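Local coordinates for protein salt-tolerant glutaminase (Micrococcus luteus, PDB 3AGD) that probably catalyses the hydrolysis of L-glutamine to L-glutamate and ammonium, as a salt-tolerant member of the glutaminase family, at residues A[6-11]-A[296-301]; A[11-16]-A[37-42]; A[113-118]-A[168-173]; A[159-164]-A[187-192]; A[315-320]-A[329-334]. One frame throughout, in Å; residues are numbered along the deposited sequence.

How the contacts relate
Contacts 1 and 2 share helix 4-16 and touch each other, their centres 9 Å apart; contact 1 is partly buried and ends in a charged cluster, whereas contact 2 is buried and apolar. Contacts 3 and 4, centres 11 Å apart, join helices of the glutaminase domain around the L-glutamate site, and their segments alternate along the chain; aliphatic packing dominates both, with Asn114, Glu160 and Ser164 supplying polar groups and Tyr191 lying between the two contacts. Contact 5 stands apart, its centre about 50 Å from that of contact 3: a buried hairpin of the STAS region, rich in hydrogen bonds and, like contact 1, reaching the second subunit.

Contact 1 of 5, residues A[6-11]-A[296-301]; sequences PDYLAS and RRLSED
Tyr8 spans most of the gap between two helices, its CE2 edge resting 3.7 Å from CD2 of Leu298 while its hydroxyl reaches the carboxylate of Asp301. The bond from Tyr8 OH to Asp301 OD2 is short, 2.5 Å, and lies in the plane of the ring. It uses the anti lone pair of OD2, with the ring and carboxylate planes 83° apart. Tyr8 CG stands anti to the backbone N (chi1 163°), on the side that faces the other helix. On the other side of the same oxygen, one turn back along its own helix, Arg297 donates from NE to Asp301 OD2 over 3.0 Å in a salt bridge. That donor comes from the syn side, so OD2 is held between a phenol and a guanidinium. Arg297 NH1 also pairs with Glu15, and its positive charge may help stabilise the charge on Asp301. These helices, 4-16 and 289-301, lie beside each other on one face of the antiparallel sheet of the glutaminase domain, in the beta-lactamase-like clan; their segment axes are 12.2 Å apart at an angle of 133°. Deeper in, CD2 of Leu9 meets CD2 of Leu298 at 4.1 Å, the two side chains crossing at about a right angle, and both leucines also rest on Ile41 and Leu43 of strand 40-44.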
# COMPACT_ATOMS: atom_id res chain seq x y z
N PRO A 6 -19.42 12.92 -7.24
CA PRO A 6 -19.64 14.26 -6.69
C PRO A 6 -20.93 14.30 -5.88
O PRO A 6 -21.04 15.04 -4.90
CB PRO A 6 -19.72 15.13 -7.94
CG PRO A 6 -18.80 14.43 -8.89
CD PRO A 6 -19.19 12.98 -8.69
N ASP A 7 -21.91 13.50 -6.30
CA ASP A 7 -23.19 13.42 -5.60
C ASP A 7 -22.99 12.74 -4.25
O ASP A 7 -23.59 13.12 -3.25
CB ASP A 7 -24.21 12.64 -6.44
CG ASP A 7 -24.73 13.45 -7.62
OD1 ASP A 7 -25.43 12.86 -8.47
OD2 ASP A 7 -24.44 14.66 -7.69
N TYR A 8 -22.13 11.72 -4.25
CA TYR A 8 -21.81 11.01 -3.02
C TYR A 8 -21.22 12.00 -2.03
O TYR A 8 -21.61 12.06 -0.86
CB TYR A 8 -20.79 9.91 -3.28
CG TYR A 8 -20.12 9.43 -2.01
CD1 TYR A 8 -20.75 8.51 -1.17
CD2 TYR A 8 -18.91 9.97 -1.60
CE1 TYR A 8 -20.19 8.15 0.05
CE2 TYR A 8 -18.33 9.61 -0.38
CZ TYR A 8 -18.98 8.70 0.44
OH TYR A 8 -18.44 8.38 1.66
N LEU A 9 -20.25 12.79 -2.50
CA LEU A 9 -19.60 13.78 -1.66
C LEU A 9 -20.60 14.81 -1.14
O LEU A 9 -20.58 15.16 0.04
CB LEU A 9 -18.48 14.48 -2.43
CG LEU A 9 -17.29 13.59 -2.84
CD1 LEU A 9 -16.27 14.42 -3.60
CD2 LEU A 9 -16.66 12.96 -1.61
N ALA A 10 -21.47 15.28 -2.03
CA ALA A 10 -22.48 16.26 -1.66
C ALA A 10 -23.35 15.71 -0.53
O ALA A 10 -23.69 16.44 0.40
CB ALA A 10 -23.35 16.60 -2.87
N SER A 11 -23.70 14.43 -0.62
CA SER A 11 -24.51 13.78 0.40
C SER A 11 -23.72 13.65 1.70
O SER A 11 -24.25 13.85 2.79
CB SER A 11 -24.96 12.39 -0.06
OG SER A 11 -25.68 12.47 -1.27
N ARG A 296 -12.60 8.84 7.34
CA ARG A 296 -13.01 7.52 7.83
C ARG A 296 -14.16 7.00 6.97
O ARG A 296 -14.20 5.83 6.62
CB ARG A 296 -13.46 7.60 9.30
CG ARG A 296 -12.34 7.93 10.29
CD ARG A 296 -12.88 7.94 11.72
NE ARG A 296 -11.91 8.44 12.69
CZ ARG A 296 -10.86 7.75 13.15
NH1 ARG A 296 -10.62 6.52 12.72
NH2 ARG A 296 -10.06 8.30 14.05
N ARG A 297 -15.09 7.89 6.62
CA ARG A 297 -16.22 7.51 5.78
C ARG A 297 -15.79 7.19 4.35
O ARG A 297 -16.33 6.27 3.73
CB ARG A 297 -17.29 8.61 5.78
CG ARG A 297 -18.19 8.61 7.01
CD ARG A 297 -19.11 7.39 7.02
NE ARG A 297 -20.16 7.45 6.00
CZ ARG A 297 -21.30 8.13 6.12
NH1 ARG A 297 -21.56 8.80 7.24
NH2 ARG A 297 -22.19 8.13 5.13
N LEU A 298 -14.83 7.94 3.81
CA LEU A 298 -14.36 7.69 2.45
C LEU A 298 -13.74 6.30 2.40
O LEU A 298 -13.96 5.54 1.45
CB LEU A 298 -13.33 8.73 2.03
CG LEU A 298 -13.83 10.14 1.71
CD1 LEU A 298 -12.65 11.05 1.40
CD2 LEU A 298 -14.77 10.08 0.52
N SER A 299 -12.96 5.97 3.42
CA SER A 299 -12.30 4.67 3.50
C SER A 299 -13.33 3.53 3.60
O SER A 299 -13.22 2.52 2.90
CB SER A 299 -11.37 4.62 4.71
OG SER A 299 -10.97 3.29 5.00
N GLU A 300 -14.33 3.71 4.46
CA GLU A 300 -15.35 2.68 4.64
C GLU A 300 -16.36 2.55 3.50
O GLU A 300 -16.64 1.45 3.05
CB GLU A 300 -16.11 2.89 5.95
CG GLU A 300 -17.21 1.86 6.15
CD GLU A 300 -17.91 1.99 7.49
OE1 GLU A 300 -18.39 3.10 7.80
OE2 GLU A 300 -17.98 0.98 8.22
N ASP A 301 -16.90 3.68 3.04
CA ASP A 301 -17.89 3.66 1.97
C ASP A 301 -17.35 3.18 0.63
O ASP A 301 -18.04 2.49 -0.11
CB ASP A 301 -18.51 5.05 1.79
CG ASP A 301 -19.31 5.48 3.00
OD1 ASP A 301 -19.76 4.59 3.75
OD2 ASP A 301 -19.51 6.70 3.18

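Contact 2 of 5, residues A[11-16]-A[37-42]; sequences SLVTEL and DRFGIA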
# COMPACT_ATOMS: atom_id res chain seq x y z
N SER A 11 -23.70 14.43 -0.62
CA SER A 11 -24.51 13.78 0.40
C SER A 11 -23.72 13.65 1.70
O SER A 11 -24.25 13.85 2.79
CB SER A 11 -24.96 12.39 -0.06
OG SER A 11 -25.68 12.47 -1.27
N LEU A 12 -22.45 13.30 1.57
CA LEU A 12 -21.59 13.14 2.73
C LEU A 12 -21.48 14.47 3.47
O LEU A 12 -21.57 14.52 4.70
CB LEU A 12 -20.20 12.67 2.31
CG LEU A 12 -19.30 12.27 3.48
CD1 LEU A 12 -19.96 11.12 4.24
CD2 LEU A 12 -17.94 11.86 2.96
N VAL A 13 -21.30 15.55 2.72
CA VAL A 13 -21.19 16.88 3.31
C VAL A 13 -22.49 17.23 4.03
O VAL A 13 -22.47 17.72 5.16
CB VAL A 13 -20.91 17.94 2.23
CG1 VAL A 13 -20.98 19.34 2.84
CG2 VAL A 13 -19.53 17.70 1.63
N THR A 14 -23.62 16.98 3.38
CA THR A 14 -24.93 17.27 3.97
C THR A 14 -25.14 16.47 5.25
O THR A 14 -25.62 17.01 6.25
CB THR A 14 -26.08 16.93 3.00
OG1 THR A 14 -26.02 17.81 1.87
CG2 THR A 14 -27.43 17.10 3.69
N GLU A 15 -24.79 15.19 5.21
CA GLU A 15 -24.95 14.33 6.38
C GLU A 15 -24.05 14.75 7.54
O GLU A 15 -24.53 15.17 8.59
CB GLU A 15 -24.65 12.88 6.01
CG GLU A 15 -25.10 11.91 7.10
CD GLU A 15 -24.64 10.49 6.85
OE1 GLU A 15 -24.62 10.05 5.68
OE2 GLU A 15 -24.30 9.80 7.84
N LEU A 16 -22.74 14.62 7.35
CA LEU A 16 -21.79 14.97 8.40
C LEU A 16 -21.95 16.42 8.82
O LEU A 16 -21.66 16.78 9.96
CB LEU A 16 -20.35 14.72 7.93
CG LEU A 16 -20.01 13.27 7.57
CD1 LEU A 16 -18.51 13.14 7.34
CD2 LEU A 16 -20.46 12.34 8.70
N ASP A 37 -18.86 27.60 10.26
CA ASP A 37 -19.86 26.99 9.40
C ASP A 37 -19.40 26.78 7.96
O ASP A 37 -20.02 27.27 7.02
CB ASP A 37 -21.14 27.84 9.42
CG ASP A 37 -22.34 27.10 8.86
OD1 ASP A 37 -23.37 27.76 8.59
OD2 ASP A 37 -22.25 25.86 8.68
N ARG A 38 -18.30 26.05 7.79
CA ARG A 38 -17.78 25.76 6.46
C ARG A 38 -17.34 24.30 6.40
O ARG A 38 -16.77 23.78 7.36
CB ARG A 38 -16.62 26.72 6.10
CG ARG A 38 -17.10 28.16 5.94
CD ARG A 38 -16.17 29.05 5.13
NE ARG A 38 -15.00 29.51 5.88
CZ ARG A 38 -14.23 30.53 5.49
NH1 ARG A 38 -14.51 31.19 4.37
NH2 ARG A 38 -13.17 30.88 6.21
N PHE A 39 -17.64 23.64 5.29
CA PHE A 39 -17.32 22.23 5.13
C PHE A 39 -17.20 21.87 3.65
O PHE A 39 -18.19 21.87 2.92
CB PHE A 39 -18.42 21.40 5.80
CG PHE A 39 -18.13 19.92 5.89
CD1 PHE A 39 -16.85 19.42 5.68
CD2 PHE A 39 -19.15 19.02 6.21
CE1 PHE A 39 -16.58 18.06 5.80
CE2 PHE A 39 -18.89 17.66 6.33
CZ PHE A 39 -17.61 17.17 6.13
N GLY A 40 -15.99 21.56 3.22
CA GLY A 40 -15.77 21.20 1.83
C GLY A 40 -14.91 19.96 1.67
O GLY A 40 -14.15 19.60 2.57
N ILE A 41 -15.03 19.31 0.52
CA ILE A 41 -14.28 18.10 0.25
C ILE A 41 -14.00 17.96 -1.25
O ILE A 41 -14.80 18.39 -2.07
CB ILE A 41 -15.06 16.86 0.74
CG1 ILE A 41 -14.21 15.61 0.60
CG2 ILE A 41 -16.34 16.72 -0.07
CD1 ILE A 41 -14.76 14.44 1.38
N ALA A 42 -12.87 17.36 -1.59
CA ALA A 42 -12.50 17.19 -2.99
C ALA A 42 -11.61 15.97 -3.17
O ALA A 42 -10.77 15.67 -2.32
CB ALA A 42 -11.79 18.43 -3.51
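Phe39 meets helix 4-16 through its CD2 and CE2 atoms, and the contact it makes is entirely of the van der Waals kind. Among the aromatic contacts, CE2 of Phe39 lies 3.7 Å from CB of Leu16, which sits at the ring edge, near the ring plane. The neighbouring CD2 of Phe39 packs 3.8 Å from CG1 of Val13. Phe39 CG is anti to its backbone N (chi1 -172°), which sets CG on the helix side. The ring also approaches the helix backbone: Val13 O stands 3.7 Å from Phe39 CD2, at an oblique angle to the ring.

This is a helix laid against an antiparallel sheet. Strand 40-44 lies between strands 50-54 and 273-278, and helix 289-301 closes the same layer beside helix 4-16, with Leu16 touching Leu293 and Arg297. Phe39 precedes the strand, where its backbone pairs with Asp55, and its ring also touches Arg290 of helix 289-301.

The aliphatic contacts lie two residues further along the chain, at Ile41. CG2 of Val13 touches CG2 of Ile41 at 3.7 Å, the two side chains running antiparallel past one another. Val13 is thus split between two partners, CG1, anti to the backbone N (chi1 173°), serving Phe39 and CG2 serving Ile41. Leu12 comes in more loosely, its CD2 4.4 Å from CD1 of Ile41.

Contact 3 of 5, residues A[113-118]-A[168-173]; sequences INAGAL and LSLAHM
Leu170 projects from helix 165-176 into the start of helix 114-123, and the fit is a helix-helix packing in the helical part of the glutaminase domain, next to the substrate pocket. The segment axes approach to 9.5 Å and cross at -61°. The bump is the isobutyl group of Leu170, and the hollow that receives its CD1 is made by the first turn of the partner helix: CB of Asn114 at 3.7 Å from Leu170 CD1, the backbone N of Ala115 at 3.9 Å from that same methyl, and the small CB of Ala115 further off. Where Ala115 faces Leu170 the CA atoms are 5.8 Å apart, consistent with the small side chain of Ala115.

The return bump is Leu118, one turn on. Its CG is anti to the carbonyl carbon (chi1 -69°), and CD1 comes over the backbone of the other helix, 3.8 Å from CB of Leu170 and close to Ala171. Ala171, again small, offers a low patch for this methyl. The two leucines cross at about a right angle, and the tip of Leu170 goes on to Asn114 and Ala115.

Asn114 has two roles. Its CB forms part of the apolar hollow, while its amide turns to the pocket: OD1 is hydrogen-bonded to Lys67 NZ and ND2 to Asn167 OD1. Asn114 and Asn167 both bind L-glutamate in a structure of this protein, and Lys67 belongs to an SxxK pattern consistent with the beta-lactamase clan. At the far end of the fit, CD1 of Leu118 lies 3.9 Å from Ala171 N.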
# COMPACT_ATOMS: atom_id res chain seq x y z
N ILE A 113 6.38 16.12 12.59
CA ILE A 113 6.31 16.87 13.84
C ILE A 113 7.04 18.20 13.63
O ILE A 113 7.95 18.30 12.81
CB ILE A 113 6.97 16.11 15.01
CG1 ILE A 113 8.46 15.89 14.72
CG2 ILE A 113 6.28 14.76 15.21
CD1 ILE A 113 9.23 15.25 15.86
N ASN A 114 6.63 19.21 14.39
CA ASN A 114 7.22 20.54 14.28
C ASN A 114 8.74 20.54 14.24
O ASN A 114 9.34 21.07 13.31
CB ASN A 114 6.72 21.42 15.42
CG ASN A 114 5.26 21.80 15.26
OD1 ASN A 114 4.51 21.14 14.54
ND2 ASN A 114 4.85 22.87 15.93
N ALA A 115 9.37 19.95 15.25
CA ALA A 115 10.83 19.90 15.32
C ALA A 115 11.45 19.39 14.02
O ALA A 115 12.44 19.93 13.54
CB ALA A 115 11.26 19.01 16.49
N GLY A 116 10.86 18.34 13.45
CA GLY A 116 11.39 17.82 12.20
C GLY A 116 11.05 18.75 11.04
O GLY A 116 11.80 18.84 10.07
N ALA A 117 9.92 19.43 11.15
CA ALA A 117 9.48 20.35 10.10
C ALA A 117 10.38 21.58 10.05
O ALA A 117 10.60 22.16 8.98
CB ALA A 117 8.02 20.77 10.35
N LEU A 118 10.90 21.98 11.21
CA LEU A 118 11.80 23.12 11.29
C LEU A 118 13.13 22.70 10.67
O LEU A 118 13.77 23.48 9.97
CB LEU A 118 12.01 23.53 12.76
CG LEU A 118 10.80 24.15 13.48
CD1 LEU A 118 11.03 24.15 14.98
CD2 LEU A 118 10.56 25.58 12.97
N LEU A 168 9.85 28.33 18.88
CA LEU A 168 11.14 28.98 19.08
C LEU A 168 11.94 28.11 20.05
O LEU A 168 13.16 27.98 19.93
CB LEU A 168 10.93 30.38 19.67
CG LEU A 168 10.46 31.46 18.69
CD1 LEU A 168 9.91 32.69 19.45
CD2 LEU A 168 11.61 31.85 17.80
N SER A 169 11.25 27.49 21.00
CA SER A 169 11.90 26.61 21.96
C SER A 169 12.50 25.42 21.21
O SER A 169 13.66 25.06 21.42
CB SER A 169 10.90 26.10 22.98
OG SER A 169 11.47 25.05 23.74
N LEU A 170 11.70 24.81 20.34
CA LEU A 170 12.17 23.67 19.56
C LEU A 170 13.35 24.09 18.70
O LEU A 170 14.37 23.40 18.64
CB LEU A 170 11.04 23.13 18.69
CG LEU A 170 9.79 22.62 19.43
CD1 LEU A 170 8.75 22.14 18.42
CD2 LEU A 170 10.16 21.48 20.38
N ALA A 171 13.23 25.24 18.03
CA ALA A 171 14.30 25.74 17.18
C ALA A 171 15.59 25.93 17.97
O ALA A 171 16.67 25.53 17.50
CB ALA A 171 13.88 27.05 16.53
N HIS A 172 15.51 26.53 19.15
CA HIS A 172 16.71 26.73 19.97
C HIS A 172 17.33 25.40 20.37
O HIS A 172 18.55 25.24 20.32
CB HIS A 172 16.38 27.54 21.22
CG HIS A 172 16.39 29.03 21.01
ND1 HIS A 172 17.55 29.72 20.71
CD2 HIS A 172 15.40 29.95 21.05
CE1 HIS A 172 17.27 31.00 20.58
NE2 HIS A 172 15.97 31.17 20.79
N MET A 173 16.51 24.44 20.77
CA MET A 173 17.03 23.14 21.16
C MET A 173 17.71 22.48 19.97
O MET A 173 18.77 21.87 20.11
CB MET A 173 15.90 22.24 21.68
CG MET A 173 16.40 20.96 22.34
SD MET A 173 17.33 21.25 23.88
CE MET A 173 15.98 21.43 25.05

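Contact 4 of 5, residues A[159-164]-A[187-192]; sequences SEMAVS and IVAGYV
Val192 presents its two methyls to different partners on the segment 159-164. CG1, anti to the backbone N (chi1 174°), lies against the stem of Glu160 and is 3.7 Å from Glu160 CG, the two side chains crossing obliquely. CG2 turns to the sulphur of Met161, 3.8 Å from SD. In Met161, bends at chi2 and chi3, -64° and -80°, bring SD to Val192 and CE to Ala189, where CE lies 3.6 Å from CB. One helical turn earlier, CG1 of Val188 meets CB of Ser164 at 4.0 Å. The hydroxyl of Ser164 stays with its own segment, bonding to Glu160 O over 2.7 Å from above the carbonyl plane, while Val163 N reaches that oxygen from the opposite face; two donors thus grip this carbonyl oxygen.

The extended chain of Glu160 leads past Val192 to a carboxylate held by a water, which donates to Glu160 OE1 at 2.7 Å and also to Val192 O, and weakly by Tyr27 OH. Glu160 and Tyr191 bind L-glutamate in a structure of this protein, so the apolar contact probably lies behind the pocket. It joins helix 154-161 and the residues after it to helix 184-195. Helix 165-176 flanks it, with Leu168 and Ala171 against Val188, and helix 114-123 lies against Tyr191 through Asn114, Ala117 and Leu118.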
# COMPACT_ATOMS: atom_id res chain seq x y z
N SER A 159 -0.02 37.17 13.10
CA SER A 159 -0.75 36.70 14.26
C SER A 159 -0.01 35.56 14.98
O SER A 159 0.22 35.62 16.19
CB SER A 159 -2.14 36.24 13.83
OG SER A 159 -2.92 35.83 14.94
N GLU A 160 0.37 34.53 14.23
CA GLU A 160 1.07 33.40 14.83
C GLU A 160 2.49 33.73 15.28
O GLU A 160 2.97 33.17 16.27
CB GLU A 160 1.08 32.21 13.87
CG GLU A 160 2.04 31.10 14.28
CD GLU A 160 1.71 29.77 13.65
OE1 GLU A 160 1.07 29.74 12.57
OE2 GLU A 160 2.10 28.74 14.23
N MET A 161 3.15 34.63 14.57
CA MET A 161 4.51 34.99 14.94
C MET A 161 4.56 35.65 16.32
O MET A 161 5.61 35.71 16.95
CB MET A 161 5.12 35.92 13.90
CG MET A 161 5.65 35.20 12.67
SD MET A 161 7.02 34.07 13.06
CE MET A 161 8.38 35.23 13.14
N ALA A 162 3.41 36.14 16.79
CA ALA A 162 3.32 36.80 18.09
C ALA A 162 3.22 35.79 19.24
O ALA A 162 3.43 36.14 20.40
CB ALA A 162 2.12 37.73 18.12
N VAL A 163 2.91 34.54 18.90
CA VAL A 163 2.78 33.49 19.90
C VAL A 163 3.49 32.22 19.45
O VAL A 163 2.89 31.15 19.37
CB VAL A 163 1.28 33.17 20.18
CG1 VAL A 163 0.63 34.33 20.89
CG2 VAL A 163 0.55 32.89 18.87
N SER A 164 4.78 32.33 19.16
CA SER A 164 5.56 31.18 18.69
C SER A 164 6.63 30.70 19.67
O SER A 164 7.61 30.07 19.26
CB SER A 164 6.22 31.51 17.35
OG SER A 164 5.24 31.78 16.35
N ILE A 187 14.41 30.46 11.32
CA ILE A 187 13.83 29.19 10.92
C ILE A 187 12.36 29.13 11.30
O ILE A 187 11.54 28.61 10.54
CB ILE A 187 14.60 28.02 11.55
CG1 ILE A 187 16.04 28.03 11.03
CG2 ILE A 187 13.93 26.70 11.20
CD1 ILE A 187 16.14 27.98 9.50
N VAL A 188 12.00 29.66 12.46
CA VAL A 188 10.61 29.66 12.87
C VAL A 188 9.78 30.55 11.95
O VAL A 188 8.66 30.20 11.58
CB VAL A 188 10.45 30.14 14.33
CG1 VAL A 188 9.00 30.45 14.64
CG2 VAL A 188 10.97 29.06 15.28
N ALA A 189 10.34 31.70 11.56
CA ALA A 189 9.63 32.62 10.68
C ALA A 189 9.32 31.97 9.34
O ALA A 189 8.22 32.13 8.80
CB ALA A 189 10.46 33.90 10.47
N GLY A 190 10.28 31.23 8.80
CA GLY A 190 10.07 30.56 7.53
C GLY A 190 9.02 29.46 7.64
O GLY A 190 8.18 29.28 6.76
N TYR A 191 9.08 28.71 8.73
CA TYR A 191 8.12 27.63 8.95
C TYR A 191 6.71 28.19 9.16
O TYR A 191 5.73 27.63 8.67
CB TYR A 191 8.54 26.80 10.17
CG TYR A 191 7.49 25.83 10.65
CD1 TYR A 191 7.15 24.71 9.90
CD2 TYR A 191 6.80 26.06 11.84
CE1 TYR A 191 6.15 23.84 10.33
CE2 TYR A 191 5.81 25.19 12.28
CZ TYR A 191 5.48 24.09 11.51
OH TYR A 191 4.47 23.26 11.92
N VAL A 192 6.61 29.29 9.90
CA VAL A 192 5.30 29.89 10.13
C VAL A 192 4.72 30.41 8.82
O VAL A 192 3.52 30.26 8.56
CB VAL A 192 5.38 31.04 11.15
CG1 VAL A 192 4.03 31.74 11.26
CG2 VAL A 192 5.78 30.49 12.53
O HOH W 1 0.93 30.30 9.93

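Contact 5 of 5, residues A[315-320]-A[329-334]; sequences TAVRFV and LHLQGV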
# COMPACT_ATOMS: atom_id res chain seq x y z
N THR A 315 -3.47 -8.56 -15.67
CA THR A 315 -4.18 -7.76 -16.66
C THR A 315 -3.18 -7.04 -17.57
O THR A 315 -3.55 -6.48 -18.60
CB THR A 315 -5.12 -6.75 -15.97
OG1 THR A 315 -6.18 -7.48 -15.33
CG2 THR A 315 -5.73 -5.78 -16.98
N ALA A 316 -1.90 -7.08 -17.19
CA ALA A 316 -0.85 -6.48 -18.00
C ALA A 316 -0.88 -7.19 -19.35
O ALA A 316 -0.43 -6.66 -20.37
CB ALA A 316 0.50 -6.65 -17.32
N VAL A 317 -1.40 -8.42 -19.36
CA VAL A 317 -1.52 -9.17 -20.60
C VAL A 317 -2.94 -8.95 -21.11
O VAL A 317 -3.89 -9.50 -20.54
CB VAL A 317 -1.27 -10.68 -20.38
CG1 VAL A 317 -1.50 -11.44 -21.69
CG2 VAL A 317 0.15 -10.92 -19.89
N ARG A 318 -3.08 -8.15 -22.15
CA ARG A 318 -4.39 -7.84 -22.74
C ARG A 318 -4.98 -9.10 -23.40
O ARG A 318 -6.17 -9.37 -23.28
CB ARG A 318 -4.25 -6.70 -23.76
CG ARG A 318 -5.55 -6.14 -24.31
CD ARG A 318 -5.26 -4.99 -25.27
NE ARG A 318 -6.45 -4.42 -25.89
CZ ARG A 318 -7.30 -3.58 -25.30
NH1 ARG A 318 -7.09 -3.17 -24.05
NH2 ARG A 318 -8.35 -3.12 -25.97
N PHE A 319 -4.13 -9.85 -24.10
CA PHE A 319 -4.54 -11.09 -24.74
C PHE A 319 -3.36 -11.79 -25.41
O PHE A 319 -2.31 -11.19 -25.64
CB PHE A 319 -5.65 -10.85 -25.78
CG PHE A 319 -5.21 -10.11 -27.03
CD1 PHE A 319 -5.72 -8.85 -27.31
CD2 PHE A 319 -4.33 -10.69 -27.94
CE1 PHE A 319 -5.37 -8.18 -28.49
CE2 PHE A 319 -3.97 -10.03 -29.12
CZ PHE A 319 -4.49 -8.77 -29.39
N VAL A 320 -3.54 -13.08 -25.69
CA VAL A 320 -2.53 -13.89 -26.36
C VAL A 320 -3.29 -14.75 -27.35
O VAL A 320 -4.05 -15.63 -26.96
CB VAL A 320 -1.79 -14.81 -25.37
CG1 VAL A 320 -0.61 -15.48 -26.07
CG2 VAL A 320 -1.32 -14.02 -24.16
N LEU A 329 0.98 -11.33 -28.78
CA LEU A 329 0.90 -11.06 -27.36
C LEU A 329 0.79 -9.55 -27.15
O LEU A 329 1.77 -8.83 -27.34
CB LEU A 329 2.16 -11.61 -26.69
CG LEU A 329 2.18 -11.90 -25.18
CD1 LEU A 329 3.63 -12.17 -24.79
CD2 LEU A 329 1.64 -10.74 -24.38
N HIS A 330 -0.39 -9.08 -26.78
CA HIS A 330 -0.60 -7.65 -26.55
C HIS A 330 -0.64 -7.29 -25.06
O HIS A 330 -1.41 -7.87 -24.29
CB HIS A 330 -1.89 -7.20 -27.24
CG HIS A 330 -1.78 -7.08 -28.73
ND1 HIS A 330 -1.29 -8.09 -29.52
CD2 HIS A 330 -2.08 -6.06 -29.56
CE1 HIS A 330 -1.30 -7.71 -30.78
NE2 HIS A 330 -1.77 -6.48 -30.84
N LEU A 331 0.20 -6.33 -24.68
CA LEU A 331 0.30 -5.88 -23.29
C LEU A 331 -0.46 -4.56 -23.11
O LEU A 331 -0.83 -3.91 -24.08
CB LEU A 331 1.77 -5.70 -22.91
CG LEU A 331 2.68 -6.91 -23.18
CD1 LEU A 331 4.08 -6.64 -22.65
CD2 LEU A 331 2.09 -8.15 -22.51
N GLN A 332 -0.68 -4.17 -21.85
CA GLN A 332 -1.41 -2.93 -21.57
C GLN A 332 -1.21 -2.50 -20.12
O GLN A 332 -0.69 -3.27 -19.31
CB GLN A 332 -2.90 -3.13 -21.83
CG GLN A 332 -3.56 -4.05 -20.81
CD GLN A 332 -4.98 -4.46 -21.17
OE1 GLN A 332 -5.66 -3.76 -21.91
NE2 GLN A 332 -5.43 -5.58 -20.62
N GLY A 333 -1.63 -1.27 -19.80
CA GLY A 333 -1.54 -0.74 -18.45
C GLY A 333 -0.22 -0.15 -18.00
O GLY A 333 0.71 0.02 -18.79
N VAL A 334 -0.15 0.19 -16.72
CA VAL A 334 1.07 0.75 -16.12
C VAL A 334 1.88 -0.45 -15.65
O VAL A 334 1.55 -1.08 -14.64
CB VAL A 334 0.73 1.64 -14.91
CG1 VAL A 334 1.99 1.98 -14.12
CG2 VAL A 334 0.05 2.92 -15.39
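His330 O is gripped by two consecutive amides of the facing strand: Arg318 N at 2.7 Å, lying in the carbonyl plane, and Phe319 N, more weakly. Arg318 and Phe319 together facing one residue make a classic beta bulge, set in the antiparallel hairpin 317-323/326-332 of the STAS region. Beyond it, His330 N returns a bond to Phe319 O, closing the hydrogen-bonded pair.

On one face of the hairpin the Phe319 and His330 rings form an offset stack, centroids 4.3 Å apart and planes 23° apart. The two side chains run side by side in the same direction, and CB of His330 also sits over the phenyl face, 3.8 Å from its centroid. The opposite face is aliphatic: Val317, Val320, Leu329 and Leu331 pack there, with helix 337-349 behind them.

Gln332, its CG between the backbone N and the carbonyl carbon (chi1 70°), ties the end of the hairpin through both ends of its amide. NE2 donates to Thr315 O, 2.9 Å away and in the carbonyl plane. Gln332 and Arg318 also bond to their counterparts in the second subunit, so the hairpin lies at the subunit interface. Within the chain, Arg318, extended from CG to NE, donates from NH1 to Gln332 OE1 over 2.6 Å, the oxygen at the edge of the guanidinium, near its plane, and the guanidinium and amide planes 87° apart.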